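Local coordinates for protein N-terminal acetyltransferase B complex subunit MDM20 (Candida albicans, PDB 5K04) that probably serves as the non-catalytic, all-helical scaffold subunit of the NatB complex, which acetylates the N-termini of selected proteins, at residues I518-I521 / Y527-Y530; F510-I515 / L576-Y581; S582-D587 / V676-K681; L449-P454 / L662-T667. All coordinates share one frame; numbering follows the deposited sequence.

Contact 1 of 4, residues I518-I521 / Y527-Y530; sequences ISTI and YLNY
Thr520 OG1, on the residue whose methyl meets Leu528, is gripped by two hydrogen bonds, one to Gln517 O one turn back on its own helix and one to Tyr581 OH on helix 571-584. The hydroxyl lies between the backbone N and the carbonyl carbon (chi1 77°), which places CG2 on the backbone-N side, pointing at the next helix. There Thr520 CG2 comes within 4.0 Å of Leu528 CD1, and the two side chains run at roughly a right angle to each other. Leu528 reaches over because its CG stands anti to the backbone N (chi1 179°); its other methyl, CD2, rests on the ring of Phe585.

Helix 506-521 ends here, and helix 525-537 starts after a tight turn of only three residues, so these are two consecutive helices packed back on each other, consistent with the helical repeats of the TPR clan. The backbones come close, with Ser519 CA 6.3 Å from Leu528 CA. A small side chain fills the gap: Ser519 OG is 3.7 Å from Tyr527 CB and sits at the edge of the tyrosine ring, near its plane. That is van der Waals contact, while the serine hydroxyl makes a weak hydrogen bond to Ile515 O in its own helix. The Tyr527 ring leads away toward helix 456-485, where it touches Leu459 and its OH is hydrogen-bonded to Asp460 OD1.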
loop_
_atom_site.group_PDB
_atom_site.type_symbol
_atom_site.label_atom_id
_atom_site.label_comp_id
_atom_site.label_asym_id
_atom_site.label_seq_id
_atom_site.Cartn_x
_atom_site.Cartn_y
_atom_site.Cartn_z
ATOM N N ILE A 518 8.664 11.228 -18.929
ATOM C CA ILE A 518 9.948 10.755 -19.440
ATOM C C ILE A 518 9.818 10.338 -20.900
ATOM O O ILE A 518 10.688 10.642 -21.731
ATOM C CB ILE A 518 10.464 9.615 -18.534
ATOM C CG1 ILE A 518 10.517 10.106 -17.075
ATOM C CG2 ILE A 518 11.846 9.092 -18.975
ATOM C CD1 ILE A 518 10.861 9.006 -16.094
ATOM N N SER A 519 8.710 9.670 -21.245
ATOM C CA SER A 519 8.461 9.321 -22.642
ATOM C C SER A 519 8.507 10.545 -23.555
ATOM O O SER A 519 9.085 10.481 -24.643
ATOM C CB SER A 519 7.111 8.609 -22.788
ATOM O OG SER A 519 7.226 7.254 -22.418
ATOM N N THR A 520 7.884 11.666 -23.143
ATOM C CA THR A 520 7.854 12.826 -24.040
ATOM C C THR A 520 9.172 13.590 -24.029
ATOM O O THR A 520 9.548 14.178 -25.043
ATOM C CB THR A 520 6.693 13.784 -23.701
ATOM O OG1 THR A 520 7.011 14.561 -22.549
ATOM C CG2 THR A 520 5.405 13.026 -23.450
ATOM N N ILE A 521 9.889 13.576 -22.908
ATOM C CA ILE A 521 11.189 14.240 -22.841
ATOM C C ILE A 521 12.194 13.521 -23.726
ATOM O O ILE A 521 12.830 14.129 -24.591
ATOM C CB ILE A 521 11.671 14.317 -21.386
ATOM C CG1 ILE A 521 10.874 15.388 -20.641
ATOM C CG2 ILE A 521 13.148 14.581 -21.334
ATOM C CD1 ILE A 521 11.081 15.338 -19.156
ATOM N N TYR A 527 5.972 3.662 -25.654
ATOM C CA TYR A 527 5.151 3.558 -24.454
ATOM C C TYR A 527 3.990 4.542 -24.458
ATOM O O TYR A 527 2.941 4.263 -23.862
ATOM C CB TYR A 527 6.007 3.798 -23.209
ATOM C CG TYR A 527 7.088 2.767 -22.969
ATOM C CD1 TYR A 527 6.817 1.396 -23.043
ATOM C CD2 TYR A 527 8.383 3.169 -22.661
ATOM C CE1 TYR A 527 7.821 0.455 -22.811
ATOM C CE2 TYR A 527 9.391 2.247 -22.433
ATOM C CZ TYR A 527 9.111 0.895 -22.506
ATOM O OH TYR A 527 10.128 -0.007 -22.271
ATOM N N LEU A 528 4.161 5.688 -25.119
ATOM C CA LEU A 528 3.195 6.776 -25.010
ATOM C C LEU A 528 1.796 6.344 -25.447
ATOM O O LEU A 528 0.804 6.692 -24.800
ATOM C CB LEU A 528 3.681 7.963 -25.839
ATOM C CG LEU A 528 2.804 9.210 -25.890
ATOM C CD1 LEU A 528 3.048 10.094 -24.676
ATOM C CD2 LEU A 528 3.072 9.966 -27.173
ATOM N N ASN A 529 1.701 5.575 -26.537
ATOM C CA ASN A 529 0.404 5.192 -27.096
ATOM C C ASN A 529 -0.372 4.251 -26.177
ATOM O O ASN A 529 -1.607 4.234 -26.202
ATOM C CB ASN A 529 0.619 4.539 -28.462
ATOM C CG ASN A 529 -0.684 4.157 -29.152
ATOM O OD1 ASN A 529 -1.317 3.151 -28.814
ATOM N ND2 ASN A 529 -1.077 4.951 -30.146
ATOM N N TYR A 530 0.329 3.438 -25.387
ATOM C CA TYR A 530 -0.358 2.548 -24.459
ATOM C C TYR A 530 -0.967 3.327 -23.300
ATOM O O TYR A 530 -2.075 3.013 -22.844
ATOM C CB TYR A 530 0.613 1.482 -23.940
ATOM C CG TYR A 530 0.031 0.588 -22.861
ATOM C CD1 TYR A 530 0.082 0.953 -21.511
ATOM C CD2 TYR A 530 -0.563 -0.619 -23.184
ATOM C CE1 TYR A 530 -0.453 0.139 -20.529
ATOM C CE2 TYR A 530 -1.089 -1.444 -22.198
ATOM C CZ TYR A 530 -1.032 -1.060 -20.881
ATOM O OH TYR A 530 -1.569 -1.870 -19.913
#

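Contact 2 of 4, residues F510-I515 / L576-Y581; sequences FTVAKI and LKLLVY
Ala513 and Leu578 mark the point where two helical segments cross, 510-515 at an N-to-C angle of 54° to 576-581, with the axes 9.5 Å apart at closest approach. This is a buried helix-helix crossing within the all-helical array of a TPR-clan subunit, and it joins helices 506-521 and 571-584, which are well separated in sequence. The backbones are nearest at Ala513, whose CA lies 6.1 Å from Leu578 CA.

Leu578 does most of the touching, through one methyl. With its CG swung to the backbone-N side (chi1 -59°), the branch end is carried toward the partner helix. There Leu578 CD2 packs 3.8 Å from Ala513 CB and also against the alanine's main chain. Leu535 of helix 525-537 and Tyr546 border the same leucine. Val512 approaches at about a right angle to Leu578 and offers CG1 to the same methyl.

Lys577 joins in only with the root of its side chain. Its chain then turns away to helix 661-682, where NZ is hydrogen-bonded to Asn668 OD1 and forms a salt bridge with Glu671 OE1. At that root, Lys577 CB lies 4.3 Å from Ala513 CB, while Leu578 CD2 is 3.7 Å from Ala513 CA.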
loop_
_atom_site.group_PDB
_atom_site.type_symbol
_atom_site.label_atom_id
_atom_site.label_comp_id
_atom_site.label_asym_id
_atom_site.label_seq_id
_atom_site.Cartn_x
_atom_site.Cartn_y
_atom_site.Cartn_z
ATOM N N PHE A 510 0.691 8.709 -10.269
ATOM C CA PHE A 510 2.046 9.239 -10.375
ATOM C C PHE A 510 2.902 8.380 -11.294
ATOM O O PHE A 510 3.678 8.904 -12.101
ATOM C CB PHE A 510 2.702 9.335 -8.999
ATOM C CG PHE A 510 4.055 9.927 -9.061
ATOM C CD1 PHE A 510 4.209 11.252 -9.415
ATOM C CD2 PHE A 510 5.170 9.161 -8.822
ATOM C CE1 PHE A 510 5.450 11.803 -9.511
ATOM C CE2 PHE A 510 6.418 9.707 -8.919
ATOM C CZ PHE A 510 6.563 11.029 -9.268
ATOM N N THR A 511 2.776 7.051 -11.170
ATOM C CA THR A 511 3.501 6.133 -12.043
ATOM C C THR A 511 3.179 6.399 -13.512
ATOM O O THR A 511 4.087 6.451 -14.349
ATOM C CB THR A 511 3.172 4.681 -11.646
ATOM O OG1 THR A 511 3.684 4.402 -10.334
ATOM C CG2 THR A 511 3.764 3.703 -12.620
ATOM N N VAL A 512 1.892 6.605 -13.838
ATOM C CA VAL A 512 1.497 6.908 -15.215
ATOM C C VAL A 512 2.005 8.286 -15.629
ATOM O O VAL A 512 2.561 8.449 -16.723
ATOM C CB VAL A 512 -0.036 6.796 -15.380
ATOM C CG1 VAL A 512 -0.485 7.252 -16.778
ATOM C CG2 VAL A 512 -0.532 5.359 -15.118
ATOM N N ALA A 513 1.851 9.289 -14.752
ATOM C CA ALA A 513 2.333 10.639 -15.059
ATOM C C ALA A 513 3.833 10.646 -15.333
ATOM O O ALA A 513 4.303 11.323 -16.257
ATOM C CB ALA A 513 2.018 11.582 -13.900
ATOM N N LYS A 514 4.589 9.881 -14.538
ATOM C CA LYS A 514 6.041 9.828 -14.662
ATOM C C LYS A 514 6.469 9.133 -15.952
ATOM O O LYS A 514 7.429 9.554 -16.605
ATOM C CB LYS A 514 6.614 9.117 -13.440
ATOM C CG LYS A 514 8.093 9.273 -13.284
ATOM C CD LYS A 514 8.449 10.604 -12.635
ATOM C CE LYS A 514 9.939 10.605 -12.300
ATOM N NZ LYS A 514 10.361 11.849 -11.629
ATOM N N ILE A 515 5.773 8.062 -16.328
ATOM C CA ILE A 515 6.046 7.393 -17.596
ATOM C C ILE A 515 5.814 8.340 -18.763
ATOM O O ILE A 515 6.610 8.399 -19.716
ATOM C CB ILE A 515 5.176 6.133 -17.720
ATOM C CG1 ILE A 515 5.701 5.042 -16.778
ATOM C CG2 ILE A 515 5.094 5.676 -19.190
ATOM C CD1 ILE A 515 4.677 3.952 -16.511
ATOM N N LEU A 576 -3.106 17.013 -12.800
ATOM C CA LEU A 576 -3.142 17.964 -13.902
ATOM C C LEU A 576 -2.329 17.466 -15.084
ATOM O O LEU A 576 -2.714 17.683 -16.242
ATOM C CB LEU A 576 -2.633 19.325 -13.430
ATOM C CG LEU A 576 -3.570 20.075 -12.480
ATOM C CD1 LEU A 576 -2.863 21.295 -11.861
ATOM C CD2 LEU A 576 -4.822 20.486 -13.233
ATOM N N LYS A 577 -1.192 16.818 -14.809
ATOM C CA LYS A 577 -0.405 16.214 -15.875
ATOM C C LYS A 577 -1.251 15.233 -16.667
ATOM O O LYS A 577 -1.234 15.236 -17.902
ATOM C CB LYS A 577 0.828 15.512 -15.299
ATOM C CG LYS A 577 1.869 16.457 -14.699
ATOM C CD LYS A 577 2.339 17.510 -15.693
ATOM C CE LYS A 577 3.546 18.283 -15.158
ATOM N NZ LYS A 577 4.805 17.451 -15.003
ATOM N N LEU A 578 -2.020 14.395 -15.961
ATOM C CA LEU A 578 -2.842 13.395 -16.635
ATOM C C LEU A 578 -3.971 14.054 -17.418
ATOM O O LEU A 578 -4.310 13.610 -18.520
ATOM C CB LEU A 578 -3.383 12.396 -15.617
ATOM C CG LEU A 578 -2.275 11.666 -14.850
ATOM C CD1 LEU A 578 -2.868 10.614 -13.934
ATOM C CD2 LEU A 578 -1.279 11.036 -15.808
ATOM N N LEU A 579 -4.545 15.130 -16.878
ATOM C CA LEU A 579 -5.497 15.921 -17.654
ATOM C C LEU A 579 -4.842 16.483 -18.905
ATOM O O LEU A 579 -5.390 16.362 -20.012
ATOM C CB LEU A 579 -6.071 17.043 -16.800
ATOM C CG LEU A 579 -6.866 16.524 -15.597
ATOM C CD1 LEU A 579 -7.406 17.668 -14.758
ATOM C CD2 LEU A 579 -8.002 15.654 -16.083
ATOM N N VAL A 580 -3.656 17.085 -18.752
ATOM C CA VAL A 580 -2.938 17.637 -19.904
ATOM C C VAL A 580 -2.873 16.606 -21.021
ATOM O O VAL A 580 -3.289 16.859 -22.157
ATOM C CB VAL A 580 -1.523 18.110 -19.499
ATOM C CG1 VAL A 580 -0.664 18.389 -20.750
ATOM C CG2 VAL A 580 -1.585 19.359 -18.640
ATOM N N TYR A 581 -2.359 15.419 -20.706
ATOM C CA TYR A 581 -2.205 14.405 -21.741
ATOM C C TYR A 581 -3.562 13.946 -22.260
ATOM O O TYR A 581 -3.717 13.676 -23.454
ATOM C CB TYR A 581 -1.369 13.235 -21.201
ATOM C CG TYR A 581 0.112 13.570 -21.148
ATOM C CD1 TYR A 581 0.914 13.447 -22.283
ATOM C CD2 TYR A 581 0.707 14.012 -19.978
ATOM C CE1 TYR A 581 2.272 13.755 -22.254
ATOM C CE2 TYR A 581 2.065 14.318 -19.939
ATOM C CZ TYR A 581 2.842 14.199 -21.087
ATOM O OH TYR A 581 4.186 14.511 -21.042
#

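Contact 3 of 4, residues S582-D587 / V676-K681; sequences SIVFED and VKLLAK
Val584 and Phe585 press on Leu678 and Leu679 through purely apolar contacts. Val584 CG1, anti to the backbone N (chi1 168°), points out from the last turn of its helix and meets both leucines: Leu678 CD2 at 3.8 Å and, less closely, Leu679 CD2 at 4.2 Å. The other branch of Leu678 goes to the ring, with Leu678 CD1 4.0 Å from Phe585 CZ and the two side chains about perpendicular, so this one leucine has a methyl for each partner. Within its own segment, Val584 CG1 also lies 3.6 Å above one face of the Phe585 ring, offset toward the rim, and so joins ring and leucines into one continuous patch. Ile532 of helix 525-537 and the side chain of Arg682 also touch Phe585.

In the fold, this is where the C-terminal end of helix 571-584 leans on the long helix 661-682, one more helix-on-helix contact in the alpha-solenoid-like body expected of a TPR-clan protein. Phe585 is the first residue to leave helical geometry.

The polar interactions lie around this helix end. Glu586 N closes a last turn on Ile583 O at 2.9 Å. Lys625 NZ donates hydrogen bonds to Val584 O and Glu586 O, a positive charge that would suit the carbonyl end of a helix. Asp587 OD1 forms a salt bridge with Arg682, just beyond segment 676-681.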
loop_
_atom_site.group_PDB
_atom_site.type_symbol
_atom_site.label_atom_id
_atom_site.label_comp_id
_atom_site.label_asym_id
_atom_site.label_seq_id
_atom_site.Cartn_x
_atom_site.Cartn_y
_atom_site.Cartn_z
ATOM N N SER A 582 -4.564 13.883 -21.381
ATOM C CA SER A 582 -5.907 13.505 -21.805
ATOM C C SER A 582 -6.477 14.520 -22.788
ATOM O O SER A 582 -7.175 14.151 -23.742
ATOM C CB SER A 582 -6.821 13.377 -20.586
ATOM O OG SER A 582 -6.315 12.440 -19.648
ATOM N N ILE A 583 -6.180 15.802 -22.570
ATOM C CA ILE A 583 -6.702 16.870 -23.419
ATOM C C ILE A 583 -5.960 16.921 -24.749
ATOM O O ILE A 583 -6.575 16.979 -25.816
ATOM C CB ILE A 583 -6.613 18.211 -22.673
ATOM C CG1 ILE A 583 -7.559 18.193 -21.470
ATOM C CG2 ILE A 583 -6.896 19.361 -23.621
ATOM C CD1 ILE A 583 -7.177 19.144 -20.338
ATOM N N VAL A 584 -4.628 16.902 -24.692
ATOM C CA VAL A 584 -3.796 16.848 -25.894
ATOM C C VAL A 584 -4.325 15.807 -26.874
ATOM O O VAL A 584 -4.423 16.056 -28.084
ATOM C CB VAL A 584 -2.335 16.552 -25.502
ATOM C CG1 VAL A 584 -1.515 16.198 -26.737
ATOM C CG2 VAL A 584 -1.742 17.725 -24.754
ATOM N N PHE A 585 -4.696 14.630 -26.365
ATOM C CA PHE A 585 -5.119 13.517 -27.206
ATOM C C PHE A 585 -6.635 13.308 -27.185
ATOM O O PHE A 585 -7.121 12.207 -27.455
ATOM C CB PHE A 585 -4.375 12.242 -26.810
ATOM C CG PHE A 585 -2.885 12.301 -27.093
ATOM C CD1 PHE A 585 -2.393 12.052 -28.373
ATOM C CD2 PHE A 585 -1.980 12.619 -26.086
ATOM C CE1 PHE A 585 -1.022 12.099 -28.636
ATOM C CE2 PHE A 585 -0.612 12.672 -26.338
ATOM C CZ PHE A 585 -0.127 12.415 -27.614
ATOM N N GLU A 586 -7.390 14.365 -26.890
ATOM C CA GLU A 586 -8.841 14.357 -27.043
ATOM C C GLU A 586 -9.183 14.772 -28.472
ATOM O O GLU A 586 -8.671 15.781 -28.969
ATOM C CB GLU A 586 -9.494 15.294 -26.019
ATOM C CG GLU A 586 -11.024 15.409 -26.072
ATOM C CD GLU A 586 -11.747 14.073 -26.196
ATOM O OE1 GLU A 586 -11.315 13.083 -25.576
ATOM O OE2 GLU A 586 -12.749 14.016 -26.939
ATOM N N ASP A 587 -10.021 13.971 -29.140
ATOM C CA ASP A 587 -10.348 14.207 -30.541
ATOM C C ASP A 587 -11.752 14.745 -30.774
ATOM O O ASP A 587 -12.032 15.224 -31.880
ATOM C CB ASP A 587 -10.182 12.915 -31.356
ATOM C CG ASP A 587 -8.832 12.259 -31.145
ATOM O OD1 ASP A 587 -7.812 12.989 -31.102
ATOM O OD2 ASP A 587 -8.795 11.014 -31.032
ATOM N N VAL A 676 4.274 21.773 -26.498
ATOM C CA VAL A 676 4.108 22.878 -27.445
ATOM C C VAL A 676 4.431 22.413 -28.864
ATOM O O VAL A 676 3.690 22.689 -29.816
ATOM C CB VAL A 676 4.985 24.077 -27.035
ATOM C CG1 VAL A 676 5.128 25.059 -28.193
ATOM C CG2 VAL A 676 4.412 24.784 -25.806
ATOM N N LYS A 677 5.545 21.687 -29.020
ATOM C CA LYS A 677 5.953 21.240 -30.349
ATOM C C LYS A 677 5.000 20.187 -30.892
ATOM O O LYS A 677 4.679 20.192 -32.085
ATOM C CB LYS A 677 7.389 20.712 -30.310
ATOM C CG LYS A 677 8.389 21.819 -30.004
ATOM C CD LYS A 677 9.825 21.333 -29.907
ATOM C CE LYS A 677 10.752 22.523 -29.733
ATOM N NZ LYS A 677 12.180 22.118 -29.647
ATOM N N LEU A 678 4.525 19.285 -30.031
ATOM C CA LEU A 678 3.571 18.275 -30.478
ATOM C C LEU A 678 2.297 18.932 -31.004
ATOM O O LEU A 678 1.815 18.602 -32.097
ATOM C CB LEU A 678 3.281 17.311 -29.328
ATOM C CG LEU A 678 2.446 16.046 -29.541
ATOM C CD1 LEU A 678 2.711 15.069 -28.434
ATOM C CD2 LEU A 678 0.981 16.380 -29.551
ATOM N N LEU A 679 1.750 19.882 -30.243
ATOM C CA LEU A 679 0.524 20.553 -30.656
ATOM C C LEU A 679 0.742 21.420 -31.892
ATOM O O LEU A 679 -0.152 21.525 -32.742
ATOM C CB LEU A 679 -0.023 21.383 -29.501
ATOM C CG LEU A 679 -0.573 20.512 -28.365
ATOM C CD1 LEU A 679 -0.859 21.335 -27.129
ATOM C CD2 LEU A 679 -1.838 19.789 -28.832
ATOM N N ALA A 680 1.915 22.049 -32.012
ATOM C CA ALA A 680 2.208 22.825 -33.213
ATOM C C ALA A 680 2.114 21.966 -34.470
ATOM O O ALA A 680 1.660 22.438 -35.520
ATOM C CB ALA A 680 3.589 23.454 -33.104
ATOM N N LYS A 681 2.536 20.702 -34.382
ATOM C CA LYS A 681 2.372 19.767 -35.491
ATOM C C LYS A 681 0.902 19.421 -35.709
ATOM O O LYS A 681 0.355 19.635 -36.795
ATOM C CB LYS A 681 3.174 18.492 -35.218
ATOM C CG LYS A 681 4.673 18.677 -35.016
ATOM C CD LYS A 681 5.301 17.365 -34.539
ATOM C CE LYS A 681 6.720 17.550 -34.008
ATOM N NZ LYS A 681 7.186 16.346 -33.247
#

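Contact 4 of 4, residues L449-P454 / L662-T667; sequences LTTTNP and LTQNLT
Thr451 and Gln664 meet where the irregular loop 449-454, leading into helix 456-485, packs on the start of helix 661-682. The two are some 200 residues apart in sequence and come together within what is probably an alpha-solenoid-like body, as expected of the TPR clan.

The contacts across are loose van der Waals ones. Gln664 extends alongside the loop and brings its amide group to two threonine methyls, with Thr451 CG2 4.3 Å from Gln664 CD and Thr450 CG2 near the amide nitrogen. One turn further on, Pro454 CG lies 4.5 Å from Thr667 CG2. Leu746 of helix 729-747 and Ile521 of helix 506-521 border both Pro454 and Thr667.

Hydrogen bonds shape each side separately. The loop makes a type I beta turn from Leu449 to Thr452, closed by Thr452 N to Leu449 O at 3.0 Å. Thr667 OG1 lies beside the backbone N, anti to the carbonyl carbon (chi1 -60°), within reach of Thr663 O one turn back, which leaves the methyl facing the proline. Thr663 O takes two donors from opposite faces of its carbonyl plane. Thr667 N is one. The other, Thr667 OG1, lies 2.5 Å from Thr663 O, tilted 27° out of that plane.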
loop_
_atom_site.group_PDB
_atom_site.type_symbol
_atom_site.label_atom_id
_atom_site.label_comp_id
_atom_site.label_asym_id
_atom_site.label_seq_id
_atom_site.Cartn_x
_atom_site.Cartn_y
_atom_site.Cartn_z
ATOM N N LEU A 449 10.913 7.977 -5.375
ATOM C CA LEU A 449 11.493 8.176 -6.696
ATOM C C LEU A 449 10.986 9.447 -7.375
ATOM O O LEU A 449 11.299 9.680 -8.549
ATOM C CB LEU A 449 11.198 6.962 -7.570
ATOM C CG LEU A 449 11.655 5.602 -7.020
ATOM C CD1 LEU A 449 10.982 4.462 -7.785
ATOM C CD2 LEU A 449 13.191 5.471 -7.098
ATOM N N THR A 450 10.232 10.274 -6.648
ATOM C CA THR A 450 9.595 11.465 -7.212
ATOM C C THR A 450 10.563 12.308 -8.048
ATOM O O THR A 450 10.230 12.725 -9.163
ATOM C CB THR A 450 8.999 12.291 -6.065
ATOM O OG1 THR A 450 7.963 11.537 -5.408
ATOM C CG2 THR A 450 8.447 13.633 -6.562
ATOM N N THR A 451 11.770 12.561 -7.530
ATOM C CA THR A 451 12.727 13.480 -8.149
ATOM C C THR A 451 13.693 12.799 -9.110
ATOM O O THR A 451 14.561 13.475 -9.673
ATOM C CB THR A 451 13.548 14.203 -7.069
ATOM O OG1 THR A 451 14.327 13.243 -6.339
ATOM C CG2 THR A 451 12.632 14.949 -6.097
ATOM N N THR A 452 13.572 11.489 -9.310
ATOM C CA THR A 452 14.461 10.787 -10.222
ATOM C C THR A 452 14.383 11.385 -11.626
ATOM O O THR A 452 13.334 11.868 -12.066
ATOM C CB THR A 452 14.124 9.291 -10.242
ATOM O OG1 THR A 452 12.721 9.112 -10.475
ATOM C CG2 THR A 452 14.492 8.668 -8.897
ATOM N N ASN A 453 15.533 11.340 -12.332
ATOM C CA ASN A 453 15.820 11.957 -13.621
ATOM C C ASN A 453 15.164 11.188 -14.771
ATOM O O ASN A 453 15.017 9.959 -14.707
ATOM C CB ASN A 453 17.333 12.020 -13.842
ATOM C CG ASN A 453 18.011 10.661 -13.661
ATOM O OD1 ASN A 453 17.834 9.986 -12.640
ATOM N ND2 ASN A 453 18.778 10.243 -14.676
ATOM N N PRO A 454 14.786 11.901 -15.854
ATOM C CA PRO A 454 14.087 11.269 -16.992
ATOM C C PRO A 454 15.033 10.532 -17.929
ATOM O O PRO A 454 15.224 10.893 -19.091
ATOM C CB PRO A 454 13.407 12.467 -17.662
ATOM C CG PRO A 454 14.332 13.596 -17.407
ATOM C CD PRO A 454 14.949 13.356 -16.049
ATOM N N LEU A 662 15.088 23.054 -8.723
ATOM C CA LEU A 662 15.616 23.531 -9.993
ATOM C C LEU A 662 15.391 22.505 -11.099
ATOM O O LEU A 662 14.862 22.831 -12.166
ATOM C CB LEU A 662 17.099 23.867 -9.841
ATOM C CG LEU A 662 17.775 24.232 -11.156
ATOM C CD1 LEU A 662 17.164 25.513 -11.719
ATOM C CD2 LEU A 662 19.254 24.404 -10.932
ATOM N N THR A 663 15.761 21.248 -10.851
ATOM C CA THR A 663 15.582 20.241 -11.889
ATOM C C THR A 663 14.138 19.762 -11.983
ATOM O O THR A 663 13.698 19.349 -13.062
ATOM C CB THR A 663 16.541 19.070 -11.666
ATOM O OG1 THR A 663 16.485 18.619 -10.308
ATOM C CG2 THR A 663 17.966 19.500 -12.006
ATOM N N GLN A 664 13.377 19.848 -10.889
ATOM C CA GLN A 664 11.946 19.564 -10.974
ATOM C C GLN A 664 11.242 20.535 -11.929
ATOM O O GLN A 664 10.510 20.118 -12.838
ATOM C CB GLN A 664 11.312 19.643 -9.588
ATOM C CG GLN A 664 11.580 18.486 -8.670
ATOM C CD GLN A 664 10.716 18.592 -7.416
ATOM O OE1 GLN A 664 11.003 19.391 -6.516
ATOM N NE2 GLN A 664 9.633 17.813 -7.369
ATOM N N ASN A 665 11.414 21.846 -11.696
ATOM C CA ASN A 665 10.775 22.847 -12.546
ATOM C C ASN A 665 11.313 22.784 -13.971
ATOM O O ASN A 665 10.554 22.920 -14.937
ATOM C CB ASN A 665 10.998 24.250 -11.979
ATOM C CG ASN A 665 10.359 24.450 -10.627
ATOM O OD1 ASN A 665 9.389 23.772 -10.256
ATOM N ND2 ASN A 665 10.900 25.404 -9.875
ATOM N N LEU A 666 12.632 22.611 -14.114
ATOM C CA LEU A 666 13.242 22.573 -15.434
ATOM C C LEU A 666 12.737 21.370 -16.224
ATOM O O LEU A 666 12.471 21.478 -17.431
ATOM C CB LEU A 666 14.760 22.553 -15.276
ATOM C CG LEU A 666 15.668 23.074 -16.386
ATOM C CD1 LEU A 666 15.137 24.376 -16.956
ATOM C CD2 LEU A 666 17.067 23.267 -15.830
ATOM N N THR A 667 12.571 20.225 -15.545
ATOM C CA THR A 667 12.000 19.040 -16.176
ATOM C C THR A 667 10.586 19.327 -16.661
ATOM O O THR A 667 10.194 18.897 -17.753
ATOM C CB THR A 667 12.020 17.858 -15.191
ATOM O OG1 THR A 667 13.364 17.568 -14.785
ATOM C CG2 THR A 667 11.455 16.617 -15.809
#

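In the fold
All four contacts lie on the same side of the chain's centre. Contacts 1 and 2, about 10 Å apart between centres, share helix 506-521; contacts 2 and 3 share helix 571-584; contacts 3 and 4 share helix 661-682 without touching, the nearest atoms of the two contacts being about 11 Å apart. Along the chain, contact 1 falls within the span bridged by contact 2, and that within the span of contact 4, whereas contacts 3 and 4 interleave. Lys514 ties contact 2 to contact 4, its NZ 2.6 Å from Thr450 O. Helices distant in sequence are thus interlocked into one compact region of the subunit, and no other chain touches these segments.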